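Local structure of putative leucoanthocyanidin reductase 1 (Vitis vinifera, 3I6I) at residues Asp128-Gly133 against Ala257-Asn262; Gln184-Gly189 against Val248-Asp253; Lys192-Ala197 against Gly280-Phe285; Phe221-Asn226 against Asp302-Val307. The protein reduces leucoanthocyanidins with NADPH as the cofactor, probably yielding the flavan-3-ols of the flavonoid pathway. All blocks are in the same frame, centred on the assembly; numbering follows the deposited sequence.

How the contacts relate
Along the chain, 128-133, 184-189, 192-197 and 221-226 come first; then 248-253 pairs back to 184-189 and 257-262 to 128-133, then come 280-285 and 302-307, partners of 192-197 and 221-226. Contacts 1 and 2 share helix 252-260, the first at its end and the second at its start, centres 16 Å apart. Contact 2 leads to contact 3 through the link from strand 183-186 to 193-196. Contacts 3 and 4, 12 Å between centres, touch directly: Arg222 reaches the carbonyl of Phe285. Contacts 1 and 4 have centres 29 Å apart. Contact 1 joins the loop before helix 133-149 to the later part of the chain; the others lie within that part, contacts 3 and 4 near Asn160 of the cofactor site.

Contact 1 of 4, residues Asp128-Gly133 against Ala257-Asn262; sequences DPVEPG and AAAGEN
Val130 and Pro132 meet Ala259 and Asn262 where a loop meets the end of a helix, a van der Waals contact of methyl and ring carbons with each other and with oxygens. The loop belongs to the Rossmann-fold part of this NmrA-like reductase, where it leads from strand 114-116 into helix 133-149; its partner is the C-terminal part of helix 252-260. Helix 266-277 flanks the junction, touching Val130 through Ala271 and Pro132 through Val268. Ala259 suits the centre because its single methyl lets the loop backbone come close: Ala259 CB lies 3.6 Å from Glu131 O and 3.8 Å from Val130 CG2. In Val130 the first torsion (chi1 -58°) sets CG1 anti to the carbonyl carbon and leaves CG2 in the crowded position between N and C, where it faces that methyl. Pro132 follows a cis peptide bond and stands at the N-cap of helix 133-149, a position where its lack of an amide hydrogen costs the helix no bond. Pro132 CD lies 3.3 Å from Ala259 O. That same carbonyl accepts a hydrogen bond from Asn262 N, 3.2 Å from Ala259 O. Asn262 leaves the helix with positive phi (57°), a backbone shape that asparagine tolerates better than most residues. Glu131 keeps its charged end away from the other segment, in a salt bridge with Arg138. Asn262 and Pro132 slide past one another in opposite directions, so that the amide oxygen runs beside the ring, Asn262 OD1 lying 3.6 Å from Pro132 CB and 3.8 Å from Pro132 CG.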
loop_
_atom_site.group_PDB
_atom_site.type_symbol
_atom_site.label_atom_id
_atom_site.label_comp_id
_atom_site.label_asym_id
_atom_site.label_seq_id
_atom_site.Cartn_x
_atom_site.Cartn_y
_atom_site.Cartn_z
ATOM N N ASP A 128 1.289 12.313 11.166
ATOM C CA ASP A 128 0.828 13.685 11.043
ATOM C C ASP A 128 1.673 14.416 9.960
ATOM O O ASP A 128 2.414 15.366 10.280
ATOM C CB ASP A 128 0.958 14.331 12.428
ATOM C CG ASP A 128 0.510 15.763 12.479
ATOM O OD1 ASP A 128 -0.424 16.135 11.737
ATOM O OD2 ASP A 128 1.124 16.535 13.268
ATOM N N PRO A 129 1.518 14.010 8.690
ATOM C CA PRO A 129 2.294 14.675 7.654
ATOM C C PRO A 129 1.868 16.070 7.416
ATOM O O PRO A 129 0.743 16.447 7.732
ATOM C CB PRO A 129 2.017 13.846 6.406
ATOM C CG PRO A 129 0.650 13.248 6.684
ATOM C CD PRO A 129 0.662 12.953 8.120
ATOM N N VAL A 130 2.745 16.872 6.847
ATOM C CA VAL A 130 2.300 18.175 6.395
ATOM C C VAL A 130 1.342 18.109 5.208
ATOM O O VAL A 130 1.190 17.072 4.583
ATOM C CB VAL A 130 3.517 19.113 6.037
ATOM C CG1 VAL A 130 4.412 19.251 7.257
ATOM C CG2 VAL A 130 4.311 18.579 4.770
ATOM N N GLU A 131 0.716 19.239 4.894
ATOM C CA GLU A 131 -0.133 19.293 3.706
ATOM C C GLU A 131 0.767 19.220 2.467
ATOM O O GLU A 131 1.888 19.711 2.496
ATOM C CB GLU A 131 -0.956 20.559 3.673
ATOM C CG GLU A 131 -1.980 20.668 4.802
ATOM C CD GLU A 131 -3.229 19.844 4.557
ATOM O OE1 GLU A 131 -3.248 19.057 3.576
ATOM O OE2 GLU A 131 -4.222 19.992 5.344
ATOM N N PRO A 132 0.272 18.658 1.357
ATOM C CA PRO A 132 -1.057 18.068 1.159
ATOM C C PRO A 132 -1.139 16.553 1.452
ATOM O O PRO A 132 -2.167 15.940 1.197
ATOM C CB PRO A 132 -1.341 18.382 -0.304
ATOM C CG PRO A 132 0.042 18.287 -0.969
ATOM C CD PRO A 132 1.012 18.793 0.082
ATOM N N GLY A 133 -0.080 15.950 1.994
ATOM C CA GLY A 133 -0.142 14.573 2.475
ATOM C C GLY A 133 -1.280 14.444 3.487
ATOM O O GLY A 133 -2.044 13.465 3.456
ATOM N N ALA A 257 9.389 22.943 1.273
ATOM C CA ALA A 257 9.134 23.852 0.147
ATOM C C ALA A 257 8.376 23.104 -0.937
ATOM O O ALA A 257 7.441 23.631 -1.515
ATOM C CB ALA A 257 10.481 24.401 -0.434
ATOM N N ALA A 258 8.809 21.905 -1.253
ATOM C CA ALA A 258 8.220 21.113 -2.344
ATOM C C ALA A 258 6.762 20.780 -1.997
ATOM O O ALA A 258 5.836 20.963 -2.818
ATOM C CB ALA A 258 9.010 19.829 -2.571
ATOM N N ALA A 259 6.561 20.350 -0.758
ATOM C CA ALA A 259 5.180 20.116 -0.265
ATOM C C ALA A 259 4.289 21.357 -0.322
ATOM O O ALA A 259 3.131 21.263 -0.707
ATOM C CB ALA A 259 5.195 19.526 1.145
ATOM N N GLY A 260 4.844 22.510 0.015
ATOM C CA GLY A 260 4.153 23.764 0.076
ATOM C C GLY A 260 3.651 24.285 -1.250
ATOM O O GLY A 260 2.791 25.143 -1.272
ATOM N N GLU A 261 4.174 23.768 -2.366
ATOM C CA GLU A 261 3.666 24.188 -3.688
ATOM C C GLU A 261 2.291 23.616 -4.039
ATOM O O GLU A 261 1.623 24.118 -4.925
ATOM C CB GLU A 261 4.659 23.825 -4.786
ATOM C CG GLU A 261 5.891 24.753 -4.765
ATOM C CD GLU A 261 5.540 26.245 -4.769
ATOM O OE1 GLU A 261 4.659 26.705 -5.546
ATOM O OE2 GLU A 261 6.161 26.987 -3.989
ATOM N N ASN A 262 1.856 22.594 -3.337
ATOM C CA ASN A 262 0.523 22.026 -3.570
ATOM C C ASN A 262 0.300 21.567 -5.012
ATOM O O ASN A 262 -0.776 21.809 -5.611
ATOM C CB ASN A 262 -0.541 23.045 -3.158
ATOM C CG ASN A 262 -0.936 22.913 -1.716
ATOM O OD1 ASN A 262 -1.285 21.814 -1.250
ATOM N ND2 ASN A 262 -0.908 24.039 -0.990
#

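Contact 2 of 4, residues Gln184-Gly189 against Val248-Asp253; sequences QIYGDG and VTVTED
A small parallel sheet joins Gln184, Ile185 and Tyr186 to Val248, Thr249 and Val250. Ile185 bonds through both N and O to the one strand: its N donates to Val248 O at 2.8 Å, and its O accepts a hydrogen bond from Val250 N, also at 2.8 Å. The first donor sits nearly along the C=O axis, whereas Val250 N stands well above the carbonyl plane of Ile185. A third bond, Gly187 N to Val250 O, is again 2.8 Å. The strand directions diverge by 46°, a marked twist for so short a pair. In this NmrA-like Rossmann-fold reductase the pair forms a separate two-stranded sheet rather than an edge of the five-stranded nucleotide-binding one, the nearest side-chain atom of Tyr186 lying about 13 Å from NADPH. Val250 shares its face of the sheet with Gln184, Tyr186 and Val248, whose CG2 also touches Gln184 CG. The first torsion of Val250 (chi1 168°) places CG1 anti to the backbone N, in the plane of the Tyr186 ring and at its edge, with Val250 CG1 3.7 Å from Tyr186 CD1. Val250 CG2 meets Gln184 CB at 3.7 Å and lies beside the extended amide arm. Tyr186 suits this place because its hydroxyl still finds a partner, Pro166 O. Gly187 is the second residue of the type II' turn Tyr186-Gly189, where its positive phi (56°) favours glycine, while Thr251 caps helix 252-260 by bonding Asp254 N. One water bridges the segments, donating to Gly187 O at 2.6 Å and hydrogen-bonded to Thr249 OG1 at 3.0 Å.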
loop_
_atom_site.group_PDB
_atom_site.type_symbol
_atom_site.label_atom_id
_atom_site.label_comp_id
_atom_site.label_asym_id
_atom_site.label_seq_id
_atom_site.Cartn_x
_atom_site.Cartn_y
_atom_site.Cartn_z
ATOM N N GLN A 184 20.685 11.508 -3.236
ATOM C CA GLN A 184 20.056 12.546 -2.420
ATOM C C GLN A 184 19.624 11.955 -1.083
ATOM O O GLN A 184 18.724 11.108 -1.023
ATOM C CB GLN A 184 18.860 13.164 -3.175
ATOM C CG GLN A 184 19.283 13.885 -4.356
ATOM C CD GLN A 184 18.213 14.819 -4.924
ATOM O OE1 GLN A 184 17.010 14.555 -4.836
ATOM N NE2 GLN A 184 18.666 15.934 -5.491
ATOM N N ILE A 185 20.281 12.422 -0.018
ATOM C CA ILE A 185 20.099 11.933 1.347
ATOM C C ILE A 185 19.261 12.971 2.095
ATOM O O ILE A 185 19.686 14.148 2.230
ATOM C CB ILE A 185 21.485 11.752 2.064
ATOM C CG1 ILE A 185 22.449 10.822 1.279
ATOM C CG2 ILE A 185 21.332 11.242 3.495
ATOM C CD1 ILE A 185 21.880 9.455 1.029
ATOM N N TYR A 186 18.085 12.543 2.583
ATOM C CA TYR A 186 17.194 13.426 3.354
ATOM C C TYR A 186 17.699 13.628 4.762
ATOM O O TYR A 186 17.936 12.657 5.518
ATOM C CB TYR A 186 15.735 12.887 3.378
ATOM C CG TYR A 186 15.266 12.551 2.016
ATOM C CD1 TYR A 186 15.157 13.539 1.060
ATOM C CD2 TYR A 186 14.973 11.242 1.655
ATOM C CE1 TYR A 186 14.761 13.250 -0.225
ATOM C CE2 TYR A 186 14.565 10.926 0.368
ATOM C CZ TYR A 186 14.466 11.943 -0.579
ATOM O OH TYR A 186 14.077 11.682 -1.888
ATOM N N GLY A 187 17.830 14.902 5.126
ATOM C CA GLY A 187 18.276 15.304 6.461
ATOM C C GLY A 187 19.611 14.697 6.800
ATOM O O GLY A 187 20.554 14.748 5.993
ATOM N N ASP A 188 19.693 14.065 7.973
ATOM C CA ASP A 188 20.905 13.387 8.464
ATOM C C ASP A 188 21.131 11.990 7.872
ATOM O O ASP A 188 22.187 11.390 8.034
ATOM C CB ASP A 188 20.888 13.306 10.002
ATOM C CG ASP A 188 19.777 12.403 10.564
ATOM O OD1 ASP A 188 19.048 11.717 9.811
ATOM O OD2 ASP A 188 19.618 12.385 11.802
ATOM N N GLY A 189 20.118 11.474 7.185
ATOM C CA GLY A 189 20.138 10.169 6.565
ATOM C C GLY A 189 20.175 9.044 7.602
ATOM O O GLY A 189 20.596 7.943 7.290
ATOM N N VAL A 248 24.678 13.796 -1.352
ATOM C CA VAL A 248 24.362 15.196 -1.153
ATOM C C VAL A 248 23.164 15.276 -0.232
ATOM O O VAL A 248 22.342 14.376 -0.253
ATOM C CB VAL A 248 24.084 15.932 -2.513
ATOM C CG1 VAL A 248 25.290 15.845 -3.473
ATOM C CG2 VAL A 248 22.732 15.468 -3.167
ATOM N N THR A 249 23.049 16.348 0.552
ATOM C CA THR A 249 21.933 16.497 1.492
ATOM C C THR A 249 20.721 17.208 0.854
ATOM O O THR A 249 20.872 18.227 0.194
ATOM C CB THR A 249 22.366 17.347 2.699
ATOM O OG1 THR A 249 23.447 16.681 3.330
ATOM C CG2 THR A 249 21.209 17.534 3.720
ATOM N N VAL A 250 19.553 16.646 1.065
ATOM C CA VAL A 250 18.264 17.340 0.819
ATOM C C VAL A 250 17.730 17.645 2.211
ATOM O O VAL A 250 17.519 16.736 3.025
ATOM C CB VAL A 250 17.320 16.458 -0.023
ATOM C CG1 VAL A 250 15.902 17.025 -0.026
ATOM C CG2 VAL A 250 17.832 16.265 -1.415
ATOM N N THR A 251 17.575 18.930 2.522
ATOM C CA THR A 251 17.206 19.360 3.823
ATOM C C THR A 251 15.688 19.179 4.074
ATOM O O THR A 251 14.884 19.030 3.138
ATOM C CB THR A 251 17.540 20.851 4.062
ATOM O OG1 THR A 251 16.782 21.675 3.169
ATOM C CG2 THR A 251 19.071 21.168 3.952
ATOM N N GLU A 252 15.313 19.240 5.339
ATOM C CA GLU A 252 13.904 19.273 5.733
ATOM C C GLU A 252 13.191 20.445 5.017
ATOM O O GLU A 252 12.090 20.301 4.516
ATOM C CB GLU A 252 13.754 19.433 7.234
ATOM C CG GLU A 252 12.372 19.913 7.671
ATOM C CD GLU A 252 12.170 19.805 9.185
ATOM O OE1 GLU A 252 13.159 20.048 9.892
ATOM O OE2 GLU A 252 11.039 19.547 9.679
ATOM N N ASP A 253 13.830 21.602 4.975
ATOM C CA ASP A 253 13.182 22.764 4.385
ATOM C C ASP A 253 12.996 22.609 2.870
ATOM O O ASP A 253 11.998 23.112 2.319
ATOM C CB ASP A 253 13.894 24.063 4.768
ATOM C CG ASP A 253 13.318 24.687 6.079
ATOM O OD1 ASP A 253 12.526 24.030 6.840
ATOM O OD2 ASP A 253 13.641 25.841 6.351
HETATM O O HOH W 1 22.903 14.275 4.988
#

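Contact 3 of 4, residues Lys192-Ala197 against Gly280-Phe285; sequences KAYFVA and GCQVNF
Gln282 and Val283 lodge against different parts of strand 193-196, Gln282 against Ala193, methyl included, and the backbone of Tyr194, Val283 against the Tyr194 ring. The strand is the middle one of a small mixed sheet, between 161-162 and 227-228, and the partner is the loop that follows helix 266-277 in this NmrA-like Rossmann-fold enzyme. The side chain of Gln282 sets out toward the strand: CG is anti to its carbonyl carbon (chi1 -60°) and the chain beyond runs extended, a reach that suits glutamine and brings the buried amide group up to Ala193 and Tyr194 N. The same side chain packs on Asn160 of the cofactor site, nearest atoms about 3 Å apart, and its nearest atom is about 7 Å from the bound NADPH. An alanine here would probably open a gap beside Ala193 and leave Asn160 with less support on that side. Val283 crosses the Tyr194 side chain obliquely, Val283 CG1 meeting Tyr194 CE1 at 3.7 Å. That CG1 of Val283 also lies 3.6 Å from Lys192 O and 3.9 Å from Lys192 CB, so one branch of the valine fills the angle between ring and backbone. Lys192 then bends away, its NZ forming a salt bridge with Glu232. Gly280, first to leave helical angles after the helix, has a positive phi (73°) that favours glycine, and its O accepts a hydrogen bond from Val283 N at 3.1 Å. A water joins the two backbones, donating to Lys192 O at 2.8 Å and accepting from Gln282 N at 3.1 Å.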
loop_
_atom_site.group_PDB
_atom_site.type_symbol
_atom_site.label_atom_id
_atom_site.label_comp_id
_atom_site.label_asym_id
_atom_site.label_seq_id
_atom_site.Cartn_x
_atom_site.Cartn_y
_atom_site.Cartn_z
ATOM N N LYS A 192 15.234 5.717 10.310
ATOM C CA LYS A 192 14.803 4.417 9.824
ATOM C C LYS A 192 13.428 4.367 9.140
ATOM O O LYS A 192 12.520 5.091 9.519
ATOM C CB LYS A 192 14.766 3.433 11.002
ATOM C CG LYS A 192 16.149 3.127 11.605
ATOM C CD LYS A 192 16.967 2.201 10.777
ATOM C CE LYS A 192 18.179 1.642 11.528
ATOM N NZ LYS A 192 18.887 0.559 10.749
ATOM N N ALA A 193 13.319 3.522 8.122
ATOM C CA ALA A 193 12.038 3.200 7.478
ATOM C C ALA A 193 12.027 1.705 7.208
ATOM O O ALA A 193 13.076 1.063 7.256
ATOM C CB ALA A 193 11.873 3.985 6.196
ATOM N N TYR A 194 10.848 1.128 6.956
ATOM C CA TYR A 194 10.730 -0.267 6.562
ATOM C C TYR A 194 10.411 -0.375 5.089
ATOM O O TYR A 194 9.487 0.238 4.597
ATOM C CB TYR A 194 9.638 -0.989 7.365
ATOM C CG TYR A 194 9.946 -1.152 8.832
ATOM C CD1 TYR A 194 9.450 -0.259 9.768
ATOM C CD2 TYR A 194 10.737 -2.202 9.278
ATOM C CE1 TYR A 194 9.742 -0.408 11.122
ATOM C CE2 TYR A 194 10.996 -2.375 10.612
ATOM C CZ TYR A 194 10.511 -1.470 11.524
ATOM O OH TYR A 194 10.855 -1.702 12.824
ATOM N N PHE A 195 11.196 -1.169 4.386
ATOM C CA PHE A 195 11.032 -1.389 2.936
ATOM C C PHE A 195 10.591 -2.811 2.671
ATOM O O PHE A 195 11.143 -3.777 3.213
ATOM C CB PHE A 195 12.349 -1.098 2.197
ATOM C CG PHE A 195 12.837 0.295 2.393
ATOM C CD1 PHE A 195 12.423 1.314 1.562
ATOM C CD2 PHE A 195 13.657 0.616 3.478
ATOM C CE1 PHE A 195 12.857 2.614 1.749
ATOM C CE2 PHE A 195 14.090 1.925 3.682
ATOM C CZ PHE A 195 13.693 2.934 2.797
ATOM N N VAL A 196 9.556 -2.934 1.859
ATOM C CA VAL A 196 8.904 -4.217 1.629
ATOM C C VAL A 196 8.745 -4.449 0.143
ATOM O O VAL A 196 8.249 -3.569 -0.620
ATOM C CB VAL A 196 7.521 -4.223 2.290
ATOM C CG1 VAL A 196 6.864 -5.613 2.141
ATOM C CG2 VAL A 196 7.621 -3.812 3.761
ATOM N N ALA A 197 9.157 -5.627 -0.314
ATOM C CA ALA A 197 8.900 -5.996 -1.691
ATOM C C ALA A 197 7.416 -5.972 -2.040
ATOM O O ALA A 197 6.587 -6.437 -1.285
ATOM C CB ALA A 197 9.470 -7.401 -2.020
ATOM N N GLY A 280 10.330 10.393 11.267
ATOM C CA GLY A 280 10.379 9.024 11.761
ATOM C C GLY A 280 9.022 8.390 11.918
ATOM O O GLY A 280 8.844 7.555 12.826
ATOM N N CYS A 281 8.058 8.758 11.048
ATOM C CA CYS A 281 6.642 8.324 11.245
ATOM C C CYS A 281 6.405 6.794 11.231
ATOM O O CYS A 281 5.419 6.309 11.794
ATOM C CB CYS A 281 5.716 9.037 10.232
ATOM S SG CYS A 281 5.817 8.415 8.580
ATOM N N GLN A 282 7.267 6.028 10.572
ATOM C CA GLN A 282 7.084 4.570 10.467
ATOM C C GLN A 282 7.576 3.837 11.710
ATOM O O GLN A 282 7.189 2.680 11.955
ATOM C CB GLN A 282 7.813 4.000 9.268
ATOM C CG GLN A 282 7.348 4.577 7.953
ATOM C CD GLN A 282 7.863 3.863 6.700
ATOM O OE1 GLN A 282 7.481 4.233 5.558
ATOM N NE2 GLN A 282 8.689 2.881 6.874
ATOM N N VAL A 283 8.496 4.455 12.441
ATOM C CA VAL A 283 9.186 3.748 13.533
ATOM C C VAL A 283 8.949 4.302 14.941
ATOM O O VAL A 283 9.437 3.724 15.900
ATOM C CB VAL A 283 10.694 3.713 13.285
ATOM C CG1 VAL A 283 11.007 2.938 11.983
ATOM C CG2 VAL A 283 11.255 5.153 13.233
ATOM N N ASN A 284 8.224 5.407 15.082
ATOM C CA ASN A 284 8.160 6.123 16.329
ATOM C C ASN A 284 7.028 5.756 17.286
ATOM O O ASN A 284 6.717 6.525 18.185
ATOM C CB ASN A 284 8.177 7.632 16.074
ATOM C CG ASN A 284 6.936 8.118 15.434
ATOM O OD1 ASN A 284 6.012 7.339 15.176
ATOM N ND2 ASN A 284 6.883 9.414 15.162
ATOM N N PHE A 285 6.403 4.607 17.075
ATOM C CA PHE A 285 5.343 4.126 17.940
ATOM C C PHE A 285 5.483 2.637 18.186
ATOM O O PHE A 285 6.026 1.900 17.366
ATOM C CB PHE A 285 3.932 4.392 17.349
ATOM C CG PHE A 285 3.672 3.751 15.987
ATOM C CD1 PHE A 285 4.130 4.356 14.798
ATOM C CD2 PHE A 285 2.973 2.565 15.872
ATOM C CE1 PHE A 285 3.884 3.759 13.564
ATOM C CE2 PHE A 285 2.712 1.979 14.637
ATOM C CZ PHE A 285 3.160 2.588 13.478
HETATM O O HOH W 2 10.136 6.617 9.528
#

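Contact 4 of 4, residues Phe221-Asn226 against Asp302-Val307; sequences FRPSCN and DSFRTV
Phe304 has Pro223 over one face and Phe221 at its edge, and beside them the amide of Asn226 is firmly bonded, whereas waters fill in around Cys225 and Thr306. On the tight side the Pro223 and Phe304 side chains cross at about a right angle, with Pro223 CB 4.0 Å from the centroid of the Phe304 ring, a CH-pi contact offset toward the rim. Proline suits this place, being rigid and apolar, with CH groups to offer. Phe221 meets the ring in its plane, with Phe221 CD2 3.9 Å from Phe304 CE1. Phe204 of helix 198-208 stacks on Phe304 as well, which builds the loops into the aromatic core beside the small sheet of this Rossmann-fold reductase. Phe221 also links the core to the cofactor site, for its carbonyl accepts a hydrogen bond from Asn160 ND2.

Asn226, with CG anti to the carbonyl carbon (chi1 -68°), donates from ND2 to Arg305 O at 2.8 Å, almost straight (174°) and in the planes of both amide and carbonyl. Asn226 ND2 also bonds Phe195 O. An alanine here would probably leave the carbonyls of Arg305 and Phe195 without this donor and loosen the two loops.

The looser side is watery. One water donates to Asn226 OD1 at 2.8 Å and weakly to Phe304 O. Another donates to Cys225 O at 2.9 Å and accepts from Val307 N at 3.1 Å, where Thr306 caps helix 307-315 through its bond to Glu309 N. The chemistry thus implies a division of labour: aromatic contacts fix one end of the loops, and at the other the carbonyls of Arg305 and Phe195 are bonded by a buried carboxamide.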
loop_
_atom_site.group_PDB
_atom_site.type_symbol
_atom_site.label_atom_id
_atom_site.label_comp_id
_atom_site.label_asym_id
_atom_site.label_seq_id
_atom_site.Cartn_x
_atom_site.Cartn_y
_atom_site.Cartn_z
ATOM N N PHE A 221 3.773 -3.686 8.947
ATOM C CA PHE A 221 4.828 -4.480 8.358
ATOM C C PHE A 221 6.180 -3.981 8.858
ATOM O O PHE A 221 6.682 -2.968 8.362
ATOM C CB PHE A 221 4.814 -4.459 6.824
ATOM C CG PHE A 221 3.690 -5.242 6.164
ATOM C CD1 PHE A 221 2.365 -5.092 6.559
ATOM C CD2 PHE A 221 3.968 -6.037 5.045
ATOM C CE1 PHE A 221 1.357 -5.815 5.925
ATOM C CE2 PHE A 221 2.938 -6.737 4.364
ATOM C CZ PHE A 221 1.630 -6.609 4.827
ATOM N N ARG A 222 6.796 -4.709 9.777
ATOM C CA ARG A 222 8.085 -4.304 10.325
ATOM C C ARG A 222 9.140 -5.390 10.220
ATOM O O ARG A 222 9.690 -5.835 11.258
ATOM C CB ARG A 222 7.938 -3.869 11.764
ATOM C CG ARG A 222 7.011 -2.711 11.976
ATOM C CD ARG A 222 7.174 -2.139 13.354
ATOM N NE ARG A 222 6.565 -0.816 13.485
ATOM C CZ ARG A 222 6.556 -0.090 14.610
ATOM N NH1 ARG A 222 7.024 -0.587 15.748
ATOM N NH2 ARG A 222 6.027 1.129 14.628
ATOM N N PRO A 223 9.461 -5.808 8.969
ATOM C CA PRO A 223 10.528 -6.780 8.810
ATOM C C PRO A 223 11.883 -6.212 9.279
ATOM O O PRO A 223 12.419 -5.233 8.705
ATOM C CB PRO A 223 10.509 -7.075 7.295
ATOM C CG PRO A 223 10.024 -5.784 6.687
ATOM C CD PRO A 223 8.927 -5.398 7.663
ATOM N N SER A 224 12.429 -6.802 10.333
ATOM C CA SER A 224 13.616 -6.258 10.976
ATOM C C SER A 224 14.834 -6.145 10.022
ATOM O O SER A 224 15.644 -5.245 10.164
ATOM C CB SER A 224 13.982 -7.058 12.247
ATOM O OG SER A 224 14.345 -8.398 11.908
ATOM N N CYS A 225 14.959 -7.045 9.053
ATOM C CA CYS A 225 16.137 -7.027 8.183
ATOM C C CYS A 225 16.031 -5.964 7.089
ATOM O O CYS A 225 17.016 -5.687 6.364
ATOM C CB CYS A 225 16.346 -8.361 7.539
ATOM S SG CYS A 225 16.782 -9.680 8.722
ATOM N N ASN A 226 14.853 -5.379 6.950
ATOM C CA ASN A 226 14.603 -4.353 5.939
ATOM C C ASN A 226 14.324 -2.997 6.607
ATOM O O ASN A 226 13.719 -2.107 5.997
ATOM C CB ASN A 226 13.424 -4.749 5.037
ATOM C CG ASN A 226 13.702 -5.943 4.130
ATOM O OD1 ASN A 226 14.708 -6.654 4.244
ATOM N ND2 ASN A 226 12.743 -6.217 3.267
ATOM N N ASP A 302 8.712 -17.214 7.960
ATOM C CA ASP A 302 8.223 -16.932 6.610
ATOM C C ASP A 302 8.890 -15.633 6.168
ATOM O O ASP A 302 8.330 -14.534 6.267
ATOM C CB ASP A 302 6.702 -16.843 6.628
ATOM C CG ASP A 302 6.092 -17.031 5.247
ATOM O OD1 ASP A 302 6.850 -16.924 4.259
ATOM O OD2 ASP A 302 4.854 -17.248 5.144
ATOM N N SER A 303 10.122 -15.784 5.711
ATOM C CA SER A 303 11.021 -14.657 5.471
ATOM C C SER A 303 10.539 -13.682 4.400
ATOM O O SER A 303 10.017 -14.088 3.376
ATOM C CB SER A 303 12.407 -15.177 5.031
ATOM O OG SER A 303 13.051 -15.852 6.088
ATOM N N PHE A 304 10.765 -12.404 4.670
ATOM C CA PHE A 304 10.543 -11.329 3.717
ATOM C C PHE A 304 11.725 -11.286 2.781
ATOM O O PHE A 304 12.860 -11.480 3.207
ATOM C CB PHE A 304 10.473 -9.982 4.443
ATOM C CG PHE A 304 9.098 -9.634 4.922
ATOM C CD1 PHE A 304 8.463 -8.513 4.452
ATOM C CD2 PHE A 304 8.418 -10.483 5.797
ATOM C CE1 PHE A 304 7.170 -8.190 4.863
ATOM C CE2 PHE A 304 7.124 -10.193 6.212
ATOM C CZ PHE A 304 6.499 -9.051 5.753
ATOM N N ARG A 305 11.467 -10.994 1.505
ATOM C CA ARG A 305 12.546 -10.661 0.568
ATOM C C ARG A 305 13.345 -9.456 1.101
ATOM O O ARG A 305 12.776 -8.461 1.551
ATOM C CB ARG A 305 11.919 -10.296 -0.792
ATOM C CG ARG A 305 11.219 -11.472 -1.448
ATOM C CD ARG A 305 10.610 -11.084 -2.768
ATOM N NE ARG A 305 11.646 -10.900 -3.781
ATOM C CZ ARG A 305 11.453 -10.329 -4.966
ATOM N NH1 ARG A 305 10.250 -9.870 -5.335
ATOM N NH2 ARG A 305 12.479 -10.209 -5.788
ATOM N N THR A 306 14.667 -9.547 1.055
ATOM C CA THR A 306 15.496 -8.462 1.485
ATOM C C THR A 306 15.607 -7.397 0.377
ATOM O O THR A 306 15.412 -7.666 -0.835
ATOM C CB THR A 306 16.902 -8.973 1.828
ATOM O OG1 THR A 306 17.595 -9.315 0.620
ATOM C CG2 THR A 306 16.821 -10.211 2.724
ATOM N N VAL A 307 16.041 -6.226 0.797
ATOM C CA VAL A 307 16.272 -5.090 -0.114
ATOM C C VAL A 307 17.380 -5.404 -1.103
ATOM O O VAL A 307 17.284 -5.098 -2.303
ATOM C CB VAL A 307 16.594 -3.810 0.658
ATOM C CG1 VAL A 307 16.922 -2.656 -0.323
ATOM C CG2 VAL A 307 15.456 -3.417 1.615
HETATM O O HOH W 3 17.505 -5.823 3.479
HETATM O O HOH W 4 14.077 -9.126 5.335
#